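PDB 6GHS: TagI restriction endonuclease from Thermocrispum agreste, which probably recognises DNA carrying modified cytosines through its SRA domain and cleaves it with its HNH endonuclease domain. Local coordinates for residues 48-53 against 105-110; 16-21 against 121-126; 201-206 against 246-251. All blocks are in the same frame, centred on the assembly; numbering follows the deposited sequence.

Contact 1 of 3, residues 48-53 against 105-110; sequences AIVLNG and RVIRGA
The carbonyl O of Ile-107 is gripped twice. Leu-51 N gives it a hydrogen bond of 3.0 Å, nearly along the C=O axis, and Val-50 CA adds a C-H...O contact at 3.3 Å. The O of Arg-105 is held likewise, by Ile-49 N and Ala-48 CA. In the other direction, Ile-107 N donates to Ile-49 O at 3.0 Å, almost straight at 172°. Gly-109 N closes the series on Leu-51 O at 2.9 Å, from above the carbonyl plane. On one face, Val-50 and Ile-107 cross obliquely, with CG2 of Val-50 against CB and CD1 of Ile-107. Arg-22 and Val-25 of helix 22-28 and His-31 pack on this face. On the other face, Ile-49 and Val-106 lie side by side. CG1 of Ile-49 takes the crowded position between backbone N and carbonyl carbon (chi1 60°), which sets it 3.9 Å from CG2 of Val-106. Strand 64-68 packs here through Ile-65 and Tyr-67. Arg-105 pairs with Asp-47 and donates to the carbonyls of Thr-6, Gly-8 and Leu-30; Arg-108 forms salt bridges with Asp-60 and Asp-125. This is regular parallel pairing of strands 45-51 and 104-109 in the curled mixed sheet of the SRA domain.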
ATOM      1  N   ALA A  48       5.767  20.649  -4.422  1.00 33.16           N
ATOM      2  CA  ALA A  48       6.245  20.688  -5.799  1.00 32.85           C
ATOM      3  C   ALA A  48       7.741  20.538  -5.948  1.00 32.82           C
ATOM      4  O   ALA A  48       8.498  20.803  -5.023  1.00 32.23           O
ATOM      5  CB  ALA A  48       5.805  21.977  -6.461  1.00 33.61           C
ATOM      6  N   ILE A  49       8.149  20.104  -7.136  1.00 33.64           N
ATOM      7  CA  ILE A  49       9.536  20.168  -7.555  1.00 34.81           C
ATOM      8  C   ILE A  49       9.609  20.710  -8.962  1.00 34.80           C
ATOM      9  O   ILE A  49       8.692  20.513  -9.749  1.00 34.44           O
ATOM     10  CB  ILE A  49      10.256  18.802  -7.483  1.00 37.24           C
ATOM     11  CG1 ILE A  49       9.598  17.737  -8.377  1.00 38.96           C
ATOM     12  CG2 ILE A  49      10.296  18.311  -6.042  1.00 38.16           C
ATOM     13  CD1 ILE A  49      10.522  16.580  -8.712  1.00 39.30           C
ATOM     14  N   VAL A  50      10.713  21.389  -9.256  1.00 36.54           N
ATOM     15  CA  VAL A  50      11.025  21.899 -10.582  1.00 37.48           C
ATOM     16  C   VAL A  50      12.238  21.151 -11.076  1.00 40.27           C
ATOM     17  O   VAL A  50      13.245  21.090 -10.373  1.00 39.33           O
ATOM     18  CB  VAL A  50      11.345  23.395 -10.528  1.00 36.85           C
ATOM     19  CG1 VAL A  50      11.958  23.889 -11.840  1.00 36.89           C
ATOM     20  CG2 VAL A  50      10.085  24.170 -10.167  1.00 36.71           C
ATOM     21  N   LEU A  51      12.137  20.616 -12.292  1.00 45.22           N
ATOM     22  CA  LEU A  51      13.131  19.719 -12.849  1.00 50.03           C
ATOM     23  C   LEU A  51      13.730  20.330 -14.110  1.00 52.85           C
ATOM     24  O   LEU A  51      13.135  20.274 -15.184  1.00 53.61           O
ATOM     25  CB  LEU A  51      12.477  18.366 -13.134  1.00 53.96           C
ATOM     26  CG  LEU A  51      13.333  17.236 -13.730  1.00 57.74           C
ATOM     27  CD1 LEU A  51      14.734  17.111 -13.113  1.00 59.78           C
ATOM     28  CD2 LEU A  51      12.566  15.927 -13.614  1.00 55.95           C
ATOM     29  N   ASN A  52      14.919  20.904 -13.951  1.00 60.10           N
ATOM     30  CA  ASN A  52      15.597  21.681 -14.980  1.00 65.40           C
ATOM     31  C   ASN A  52      17.089  21.316 -14.956  1.00 67.87           C
ATOM     32  O   ASN A  52      17.947  22.190 -14.806  1.00 69.03           O
ATOM     33  CB  ASN A  52      15.368  23.174 -14.669  1.00 71.48           C
ATOM     34  CG  ASN A  52      15.692  24.099 -15.840  1.00 79.42           C
ATOM     35  OD1 ASN A  52      16.271  23.693 -16.855  1.00 88.08           O
ATOM     36  ND2 ASN A  52      15.315  25.367 -15.694  1.00 79.64           N
ATOM     37  N   GLY A  53      17.382  20.016 -15.090  1.00 72.73           N
ATOM     38  CA  GLY A  53      18.759  19.473 -15.050  1.00 73.96           C
ATOM     39  C   GLY A  53      19.678  20.062 -13.978  1.00 76.51           C
ATOM     40  O   GLY A  53      20.800  20.488 -14.279  1.00 74.46           O
ATOM     41  N   ARG A 105       3.432  18.039  -7.291  1.00 40.22           N
ATOM     42  CA  ARG A 105       3.422  18.664  -8.617  1.00 39.52           C
ATOM     43  C   ARG A 105       4.828  18.715  -9.234  1.00 39.69           C
ATOM     44  O   ARG A 105       5.702  19.437  -8.744  1.00 41.23           O
ATOM     45  CB  ARG A 105       2.869  20.090  -8.541  1.00 38.42           C
ATOM     46  CG  ARG A 105       1.395  20.195  -8.195  1.00 37.70           C
ATOM     47  CD  ARG A 105       0.922  21.631  -8.323  1.00 37.51           C
ATOM     48  NE  ARG A 105       1.624  22.508  -7.386  1.00 36.20           N
ATOM     49  CZ  ARG A 105       1.343  22.617  -6.093  1.00 35.74           C
ATOM     50  NH1 ARG A 105       0.352  21.916  -5.549  1.00 36.25           N
ATOM     51  NH2 ARG A 105       2.061  23.439  -5.333  1.00 36.42           N
ATOM     52  N   VAL A 106       5.045  17.959 -10.303  1.00 38.61           N
ATOM     53  CA  VAL A 106       6.243  18.143 -11.110  1.00 40.77           C
ATOM     54  C   VAL A 106       5.998  19.247 -12.141  1.00 43.63           C
ATOM     55  O   VAL A 106       5.031  19.188 -12.901  1.00 45.24           O
ATOM     56  CB  VAL A 106       6.670  16.845 -11.806  1.00 40.53           C
ATOM     57  CG1 VAL A 106       7.781  17.100 -12.832  1.00 40.75           C
ATOM     58  CG2 VAL A 106       7.119  15.842 -10.756  1.00 40.36           C
ATOM     59  N   ILE A 107       6.881  20.247 -12.139  1.00 45.83           N
ATOM     60  CA  ILE A 107       6.946  21.296 -13.155  1.00 45.93           C
ATOM     61  C   ILE A 107       8.250  21.067 -13.882  1.00 48.31           C
ATOM     62  O   ILE A 107       9.311  21.095 -13.266  1.00 47.24           O
ATOM     63  CB  ILE A 107       6.982  22.700 -12.519  1.00 44.75           C
ATOM     64  CG1 ILE A 107       5.709  22.956 -11.688  1.00 45.76           C
ATOM     65  CG2 ILE A 107       7.174  23.768 -13.592  1.00 43.78           C
ATOM     66  CD1 ILE A 107       5.942  23.635 -10.349  1.00 46.08           C
ATOM     67  N   ARG A 108       8.180  20.835 -15.187  1.00 52.78           N
ATOM     68  CA  ARG A 108       9.367  20.476 -15.960  1.00 56.06           C
ATOM     69  C   ARG A 108       9.916  21.700 -16.698  1.00 58.08           C
ATOM     70  O   ARG A 108       9.152  22.545 -17.165  1.00 58.28           O
ATOM     71  CB  ARG A 108       9.028  19.349 -16.926  1.00 56.82           C
ATOM     72  CG  ARG A 108      10.120  18.300 -17.057  1.00 57.27           C
ATOM     73  CD  ARG A 108       9.665  17.157 -17.957  1.00 56.92           C
ATOM     74  NE  ARG A 108       8.626  16.335 -17.329  1.00 55.42           N
ATOM     75  CZ  ARG A 108       8.740  15.060 -16.955  1.00 55.14           C
ATOM     76  NH1 ARG A 108       9.857  14.375 -17.135  1.00 53.93           N
ATOM     77  NH2 ARG A 108       7.699  14.449 -16.398  1.00 56.62           N
ATOM     78  N   GLY A 109      11.242  21.781 -16.800  1.00 60.44           N
ATOM     79  CA  GLY A 109      11.923  22.989 -17.261  1.00 62.76           C
ATOM     80  C   GLY A 109      12.693  22.791 -18.542  1.00 67.16           C
ATOM     81  O   GLY A 109      12.992  21.658 -18.925  1.00 66.81           O
ATOM     82  N   ALA A 110      13.040  23.916 -19.171  1.00 75.23           N
ATOM     83  CA  ALA A 110      13.669  23.965 -20.503  1.00 76.85           C
ATOM     84  C   ALA A 110      15.007  23.226 -20.615  1.00 78.35           C
ATOM     85  O   ALA A 110      15.229  22.509 -21.589  1.00 77.36           O
ATOM     86  CB  ALA A 110      13.850  25.419 -20.938  1.00 78.04           C
TER

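Contact 2 of 3, residues 16-21 against 121-126; sequences GSTYSN and GYRYDG
Four backbone hydrogen bonds join the segments. Tyr-19 and Tyr-122 form an antiparallel hydrogen-bonded pair, each N to the other's O at 2.7 Å. Tyr-124 N reaches Ser-17 O at 2.8 Å, almost straight (173°). Gly-16 N gives Tyr-124 O a bond of 3.0 Å. C-H...O contacts add to these: Thr-18 CA lies on Tyr-122 O and Arg-123 CA on Ser-17 O. Gly-121 leads into the strand, where a CB would strike Tyr-19 O. The result is a short edge strand, 18-19, added to the long strand 122-137 of the SRA sheet just before helix 22-28. The Tyr-122 ring meets Asn-21 with its edge, CD1 being 3.9 Å from CA, and it also touches Arg-22 and Asn-52. An alanine here would remove the ring from Asn-21 and Arg-22, and would probably loosen the fit of this strand against the start of helix 22-28. The Tyr-19 ring has Tyr-122 O at its edge, in plane, and its CE1 is 4.3 Å from Tyr-124 CB. Arg-123 NE makes a salt bridge to Asp-125 OD1 at 2.8 Å, and Tyr-124 OH bonds His-9 ND1. Asp-125 also pairs with Arg-108 of the neighbouring strand.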
ATOM      1  N   GLY A  16      -0.566  20.163 -18.350  1.00 57.37           N
ATOM      2  CA  GLY A  16      -0.335  20.779 -19.664  1.00 57.27           C
ATOM      3  C   GLY A  16       0.004  22.271 -19.654  1.00 56.09           C
ATOM      4  O   GLY A  16       0.724  22.723 -20.550  1.00 55.91           O
ATOM      5  N   SER A  17      -0.491  23.032 -18.665  1.00 53.91           N
ATOM      6  CA  SER A  17      -0.226  24.486 -18.560  1.00 54.77           C
ATOM      7  C   SER A  17       1.250  24.837 -18.754  1.00 57.56           C
ATOM      8  O   SER A  17       2.114  24.154 -18.207  1.00 60.77           O
ATOM      9  CB  SER A  17      -0.654  25.034 -17.194  1.00 54.36           C
ATOM     10  OG  SER A  17      -1.960  24.629 -16.835  1.00 54.21           O
ATOM     11  N   THR A  18       1.529  25.888 -19.533  1.00 60.10           N
ATOM     12  CA  THR A  18       2.900  26.365 -19.785  1.00 59.70           C
ATOM     13  C   THR A  18       3.078  27.755 -19.194  1.00 59.22           C
ATOM     14  O   THR A  18       2.103  28.494 -19.032  1.00 58.15           O
ATOM     15  CB  THR A  18       3.249  26.439 -21.291  1.00 60.34           C
ATOM     16  OG1 THR A  18       2.244  27.194 -21.982  1.00 64.40           O
ATOM     17  CG2 THR A  18       3.366  25.049 -21.908  1.00 58.93           C
ATOM     18  N   TYR A  19       4.334  28.081 -18.864  1.00 59.79           N
ATOM     19  CA  TYR A  19       4.738  29.376 -18.273  1.00 59.66           C
ATOM     20  C   TYR A  19       6.117  29.804 -18.806  1.00 61.18           C
ATOM     21  O   TYR A  19       6.928  28.967 -19.216  1.00 60.84           O
ATOM     22  CB  TYR A  19       4.780  29.302 -16.738  1.00 56.69           C
ATOM     23  CG  TYR A  19       3.556  28.683 -16.106  1.00 53.93           C
ATOM     24  CD1 TYR A  19       3.373  27.299 -16.115  1.00 53.49           C
ATOM     25  CD2 TYR A  19       2.589  29.469 -15.492  1.00 53.76           C
ATOM     26  CE1 TYR A  19       2.252  26.716 -15.552  1.00 54.20           C
ATOM     27  CE2 TYR A  19       1.463  28.895 -14.914  1.00 56.17           C
ATOM     28  CZ  TYR A  19       1.299  27.515 -14.948  1.00 55.24           C
ATOM     29  OH  TYR A  19       0.185  26.934 -14.387  1.00 52.50           O
ATOM     30  N   SER A  20       6.376  31.107 -18.788  1.00 63.80           N
ATOM     31  CA  SER A  20       7.556  31.686 -19.450  1.00 67.29           C
ATOM     32  C   SER A  20       8.827  31.696 -18.590  1.00 66.48           C
ATOM     33  O   SER A  20       9.937  31.595 -19.113  1.00 66.70           O
ATOM     34  CB  SER A  20       7.226  33.103 -19.935  1.00 70.75           C
ATOM     35  OG  SER A  20       6.358  33.766 -19.027  1.00 73.75           O
ATOM     36  N   ASN A  21       8.660  31.826 -17.278  1.00 67.83           N
ATOM     37  CA  ASN A  21       9.782  31.832 -16.336  1.00 67.76           C
ATOM     38  C   ASN A  21       9.304  31.481 -14.913  1.00 65.79           C
ATOM     39  O   ASN A  21       8.101  31.325 -14.673  1.00 63.37           O
ATOM     40  CB  ASN A  21      10.494  33.192 -16.374  1.00 68.91           C
ATOM     41  CG  ASN A  21       9.560  34.361 -16.129  1.00 68.68           C
ATOM     42  OD1 ASN A  21       8.505  34.229 -15.503  1.00 62.65           O
ATOM     43  ND2 ASN A  21       9.958  35.524 -16.623  1.00 74.25           N
ATOM     44  N   GLY A 121      10.567  27.662 -21.900  1.00 80.39           N
ATOM     45  CA  GLY A 121       9.640  27.964 -20.805  1.00 72.82           C
ATOM     46  C   GLY A 121       9.617  26.891 -19.728  1.00 67.92           C
ATOM     47  O   GLY A 121      10.638  26.260 -19.437  1.00 66.90           O
ATOM     48  N   TYR A 122       8.444  26.712 -19.124  1.00 63.60           N
ATOM     49  CA  TYR A 122       8.203  25.704 -18.086  1.00 59.34           C
ATOM     50  C   TYR A 122       6.799  25.137 -18.262  1.00 59.88           C
ATOM     51  O   TYR A 122       5.839  25.900 -18.272  1.00 64.07           O
ATOM     52  CB  TYR A 122       8.291  26.331 -16.693  1.00 55.92           C
ATOM     53  CG  TYR A 122       9.679  26.688 -16.244  1.00 54.09           C
ATOM     54  CD1 TYR A 122      10.183  27.959 -16.437  1.00 54.36           C
ATOM     55  CD2 TYR A 122      10.485  25.757 -15.605  1.00 54.91           C
ATOM     56  CE1 TYR A 122      11.462  28.297 -16.020  1.00 54.85           C
ATOM     57  CE2 TYR A 122      11.766  26.083 -15.182  1.00 54.71           C
ATOM     58  CZ  TYR A 122      12.249  27.356 -15.394  1.00 54.23           C
ATOM     59  OH  TYR A 122      13.511  27.692 -14.976  1.00 53.90           O
ATOM     60  N   ARG A 123       6.676  23.816 -18.388  1.00 59.45           N
ATOM     61  CA  ARG A 123       5.368  23.143 -18.426  1.00 57.32           C
ATOM     62  C   ARG A 123       5.076  22.465 -17.072  1.00 53.46           C
ATOM     63  O   ARG A 123       5.981  21.914 -16.429  1.00 51.82           O
ATOM     64  CB  ARG A 123       5.322  22.112 -19.567  1.00 59.06           C
ATOM     65  CG  ARG A 123       3.948  21.479 -19.783  1.00 61.84           C
ATOM     66  CD  ARG A 123       3.929  20.349 -20.808  1.00 65.57           C
ATOM     67  NE  ARG A 123       5.066  19.420 -20.701  1.00 68.80           N
ATOM     68  CZ  ARG A 123       6.157  19.417 -21.479  1.00 71.32           C
ATOM     69  NH1 ARG A 123       6.313  20.286 -22.479  1.00 76.04           N
ATOM     70  NH2 ARG A 123       7.112  18.515 -21.261  1.00 69.83           N
ATOM     71  N   TYR A 124       3.815  22.511 -16.648  1.00 48.97           N
ATOM     72  CA  TYR A 124       3.362  21.748 -15.492  1.00 48.38           C
ATOM     73  C   TYR A 124       2.905  20.365 -15.969  1.00 49.42           C
ATOM     74  O   TYR A 124       1.911  20.271 -16.679  1.00 54.99           O
ATOM     75  CB  TYR A 124       2.227  22.486 -14.775  1.00 46.93           C
ATOM     76  CG  TYR A 124       1.473  21.631 -13.770  1.00 47.73           C
ATOM     77  CD1 TYR A 124       2.148  20.908 -12.781  1.00 47.35           C
ATOM     78  CD2 TYR A 124       0.088  21.544 -13.807  1.00 47.99           C
ATOM     79  CE1 TYR A 124       1.463  20.119 -11.872  1.00 46.22           C
ATOM     80  CE2 TYR A 124      -0.602  20.760 -12.899  1.00 48.47           C
ATOM     81  CZ  TYR A 124       0.086  20.054 -11.934  1.00 47.03           C
ATOM     82  OH  TYR A 124      -0.615  19.285 -11.037  1.00 46.18           O
ATOM     83  N   ASP A 125       3.611  19.302 -15.567  1.00 47.37           N
ATOM     84  CA  ASP A 125       3.310  17.931 -16.019  1.00 46.52           C
ATOM     85  C   ASP A 125       2.519  17.072 -15.025  1.00 46.49           C
ATOM     86  O   ASP A 125       2.621  15.848 -15.044  1.00 45.84           O
ATOM     87  CB  ASP A 125       4.609  17.214 -16.405  1.00 47.64           C
ATOM     88  CG  ASP A 125       5.266  17.825 -17.618  1.00 49.28           C
ATOM     89  OD1 ASP A 125       4.939  18.980 -17.952  1.00 52.65           O
ATOM     90  OD2 ASP A 125       6.113  17.157 -18.247  1.00 47.78           O
ATOM     91  N   GLY A 126       1.697  17.697 -14.188  1.00 48.78           N
ATOM     92  CA  GLY A 126       0.836  16.953 -13.252  1.00 51.36           C
ATOM     93  C   GLY A 126       1.489  16.354 -12.011  1.00 50.87           C
ATOM     94  O   GLY A 126       2.659  16.589 -11.725  1.00 55.91           O
TER

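Contact 3 of 3, residues 201-206 against 246-251; sequences NVKGWH and MLCLCP. With ZN (zinc ion), chain B.
Val-202 points from its helix at strand 246-249 and spreads its two methyls along it. CG1, anti to the backbone N, rests on the backbone and side chain of Cys-248, 3.8 Å from its N and 4.1 Å from its CB. CG2 meets Met-246 SD at 4.0 Å. Val-202 and Met-246 cross obliquely. Met-246 runs out extended and bends only at its last torsion (chi3 -70°). Cys-248 CB is also touched by His-206, CB to CB at 4.1 Å, one turn further along the helix. The His-206 ring is tilted to that carbon and keeps its edge to Val-202 O. No hydrogen bond crosses the contact; it is apolar packing throughout. Lys-203 adds CG beside Cys-248 SG, while its NZ bonds Ser-225 O and pairs with Glu-100. Just past the strand, Cys-250 SG binds zinc at 2.2 Å with Cys-210, Cys-213 and Asp-253, and caps the N-terminus of helix 251-258. Residues 201-206, the end of helix 196-206, cross strand 246-249 at 52°. That strand is outermost in the three-stranded sheet within this chain and pairs with strand 223-229; helix 251-258 follows. This is consistent with the beta-beta-alpha-Me core of HNH nucleases, with Phe-257 of helix 251-258 touching Leu-247 and Leu-249.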
ATOM      1  N   ASN A 201      -4.366  16.239  10.960  1.00 44.07           N
ATOM      2  CA  ASN A 201      -4.897  16.609  12.287  1.00 44.01           C
ATOM      3  C   ASN A 201      -4.739  15.481  13.296  1.00 42.00           C
ATOM      4  O   ASN A 201      -4.243  15.676  14.409  1.00 41.61           O
ATOM      5  CB  ASN A 201      -6.398  16.964  12.217  1.00 45.05           C
ATOM      6  CG  ASN A 201      -6.664  18.364  11.692  1.00 44.77           C
ATOM      7  OD1 ASN A 201      -5.859  19.279  11.867  1.00 44.05           O
ATOM      8  ND2 ASN A 201      -7.820  18.539  11.055  1.00 44.05           N
ATOM      9  N   VAL A 202      -5.194  14.308  12.883  1.00 40.90           N
ATOM     10  CA  VAL A 202      -5.294  13.149  13.751  1.00 39.74           C
ATOM     11  C   VAL A 202      -3.909  12.716  14.189  1.00 39.63           C
ATOM     12  O   VAL A 202      -3.690  12.439  15.372  1.00 38.55           O
ATOM     13  CB  VAL A 202      -6.029  11.999  13.034  1.00 40.25           C
ATOM     14  CG1 VAL A 202      -5.919  10.693  13.815  1.00 41.78           C
ATOM     15  CG2 VAL A 202      -7.494  12.363  12.809  1.00 39.67           C
ATOM     16  N   LYS A 203      -2.982  12.663  13.235  1.00 40.54           N
ATOM     17  CA  LYS A 203      -1.578  12.333  13.535  1.00 42.03           C
ATOM     18  C   LYS A 203      -0.877  13.417  14.371  1.00 42.94           C
ATOM     19  O   LYS A 203      -0.079  13.093  15.259  1.00 43.24           O
ATOM     20  CB  LYS A 203      -0.784  12.081  12.252  1.00 41.81           C
ATOM     21  CG  LYS A 203      -1.183  10.834  11.484  1.00 41.11           C
ATOM     22  CD  LYS A 203      -0.228  10.625  10.321  1.00 41.07           C
ATOM     23  CE  LYS A 203      -0.550   9.375   9.531  1.00 41.14           C
ATOM     24  NZ  LYS A 203       0.415   9.203   8.412  1.00 41.74           N
ATOM     25  N   GLY A 204      -1.168  14.687  14.070  1.00 43.35           N
ATOM     26  CA  GLY A 204      -0.664  15.821  14.844  1.00 43.41           C
ATOM     27  C   GLY A 204      -1.123  15.833  16.298  1.00 43.36           C
ATOM     28  O   GLY A 204      -0.329  16.109  17.199  1.00 44.46           O
ATOM     29  N   TRP A 205      -2.398  15.540  16.533  1.00 43.35           N
ATOM     30  CA  TRP A 205      -2.927  15.492  17.900  1.00 44.77           C
ATOM     31  C   TRP A 205      -2.318  14.384  18.737  1.00 42.16           C
ATOM     32  O   TRP A 205      -2.171  14.532  19.949  1.00 40.15           O
ATOM     33  CB  TRP A 205      -4.447  15.310  17.906  1.00 48.47           C
ATOM     34  CG  TRP A 205      -5.215  16.484  17.412  1.00 51.67           C
ATOM     35  CD1 TRP A 205      -4.888  17.798  17.555  1.00 53.68           C
ATOM     36  CD2 TRP A 205      -6.466  16.453  16.726  1.00 54.14           C
ATOM     37  NE1 TRP A 205      -5.845  18.586  16.981  1.00 56.48           N
ATOM     38  CE2 TRP A 205      -6.829  17.787  16.465  1.00 57.10           C
ATOM     39  CE3 TRP A 205      -7.314  15.425  16.297  1.00 55.84           C
ATOM     40  CZ2 TRP A 205      -8.012  18.128  15.789  1.00 59.74           C
ATOM     41  CZ3 TRP A 205      -8.492  15.760  15.623  1.00 57.43           C
ATOM     42  CH2 TRP A 205      -8.827  17.099  15.375  1.00 60.39           C
ATOM     43  N   HIS A 206      -2.000  13.271  18.082  1.00 42.20           N
ATOM     44  CA  HIS A 206      -1.458  12.084  18.750  1.00 41.35           C
ATOM     45  C   HIS A 206       0.068  12.004  18.696  1.00 41.52           C
ATOM     46  O   HIS A 206       0.669  11.247  19.458  1.00 40.88           O
ATOM     47  CB  HIS A 206      -2.092  10.814  18.156  1.00 39.07           C
ATOM     48  CG  HIS A 206      -3.510  10.602  18.582  1.00 37.68           C
ATOM     49  ND1 HIS A 206      -3.845  10.101  19.824  1.00 36.26           N
ATOM     50  CD2 HIS A 206      -4.682  10.835  17.944  1.00 37.35           C
ATOM     51  CE1 HIS A 206      -5.160  10.031  19.929  1.00 36.07           C
ATOM     52  NE2 HIS A 206      -5.692  10.468  18.801  1.00 36.93           N
ATOM     53  N   MET A 246     -11.581   8.102  12.418  1.00 36.84           N
ATOM     54  CA  MET A 246     -10.182   7.797  12.127  1.00 35.70           C
ATOM     55  C   MET A 246      -9.375   7.599  13.397  1.00 35.01           C
ATOM     56  O   MET A 246      -9.602   8.293  14.382  1.00 35.41           O
ATOM     57  CB  MET A 246      -9.554   8.922  11.318  1.00 34.86           C
ATOM     58  CG  MET A 246      -8.097   8.675  10.989  1.00 35.04           C
ATOM     59  SD  MET A 246      -7.490   9.771   9.714  1.00 35.50           S
ATOM     60  CE  MET A 246      -8.360   9.148   8.276  1.00 36.36           C
ATOM     61  N   LEU A 247      -8.428   6.660  13.349  1.00 34.49           N
ATOM     62  CA  LEU A 247      -7.469   6.423  14.435  1.00 33.60           C
ATOM     63  C   LEU A 247      -6.046   6.512  13.906  1.00 32.84           C
ATOM     64  O   LEU A 247      -5.764   6.028  12.813  1.00 35.05           O
ATOM     65  CB  LEU A 247      -7.648   5.027  15.029  1.00 32.82           C
ATOM     66  CG  LEU A 247      -9.023   4.614  15.550  1.00 32.60           C
ATOM     67  CD1 LEU A 247      -9.085   3.093  15.655  1.00 32.92           C
ATOM     68  CD2 LEU A 247      -9.304   5.267  16.888  1.00 32.44           C
ATOM     69  N   CYS A 248      -5.154   7.111  14.687  1.00 30.48           N
ATOM     70  CA  CYS A 248      -3.715   7.020  14.430  1.00 28.82           C
ATOM     71  C   CYS A 248      -3.194   5.673  14.962  1.00 27.18           C
ATOM     72  O   CYS A 248      -3.314   5.387  16.149  1.00 26.36           O
ATOM     73  CB  CYS A 248      -2.995   8.178  15.117  1.00 28.86           C
ATOM     74  SG  CYS A 248      -1.200   8.161  14.983  1.00 28.17           S
ATOM     75  N   LEU A 249      -2.631   4.855  14.075  1.00 26.30           N
ATOM     76  CA  LEU A 249      -2.134   3.514  14.416  1.00 25.77           C
ATOM     77  C   LEU A 249      -0.777   3.200  13.802  1.00 24.53           C
ATOM     78  O   LEU A 249      -0.450   3.711  12.738  1.00 24.68           O
ATOM     79  CB  LEU A 249      -3.082   2.453  13.892  1.00 26.32           C
ATOM     80  CG  LEU A 249      -4.533   2.496  14.319  1.00 27.39           C
ATOM     81  CD1 LEU A 249      -5.276   1.388  13.590  1.00 27.79           C
ATOM     82  CD2 LEU A 249      -4.656   2.318  15.817  1.00 28.09           C
ATOM     83  N   CYS A 250      -0.029   2.296  14.436  1.00 23.32           N
ATOM     84  CA  CYS A 250       1.204   1.779  13.855  1.00 23.05           C
ATOM     85  C   CYS A 250       0.795   0.833  12.743  1.00 23.86           C
ATOM     86  O   CYS A 250      -0.344   0.355  12.734  1.00 25.33           O
ATOM     87  CB  CYS A 250       2.058   1.039  14.882  1.00 22.51           C
ATOM     88  SG  CYS A 250       1.205  -0.342  15.640  1.00 21.76           S
ATOM     89  N   PRO A 251       1.699   0.564  11.789  1.00 24.44           N
ATOM     90  CA  PRO A 251       1.356  -0.338  10.680  1.00 24.98           C
ATOM     91  C   PRO A 251       0.832  -1.712  11.070  1.00 25.95           C
ATOM     92  O   PRO A 251      -0.083  -2.187  10.412  1.00 25.64           O
ATOM     93  CB  PRO A 251       2.667  -0.472   9.933  1.00 25.08           C
ATOM     94  CG  PRO A 251       3.310   0.851  10.142  1.00 24.95           C
ATOM     95  CD  PRO A 251       2.942   1.305  11.519  1.00 24.36           C
TER
HETATM   96 ZN    ZN B 401       0.258  -0.122  17.666  1.00 37.16          ZN

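Overall arrangement
Contacts 1 and 2 belong to one sheet of the SRA domain, with centres about 9 Å apart. Contact 1 is buried; contact 2 is at the surface and closes a larger loop that encloses it. Strands 104-109 and 122-137 are neighbours, so the two meet directly. Arg-108 N probably bonds Arg-123 O, and the Arg-108 side chain forms a salt bridge with Asp-125. Contact 1 is parallel, with aliphatic side chains and an arginine on each face; contact 2 is antiparallel with tyrosines. Contact 3 is also buried but lies in the nuclease part, about 32 and 36 Å from the others between centres. It joins a helix to a strand by apolar packing alone, and its strand leads into the zinc ligand Cys-250.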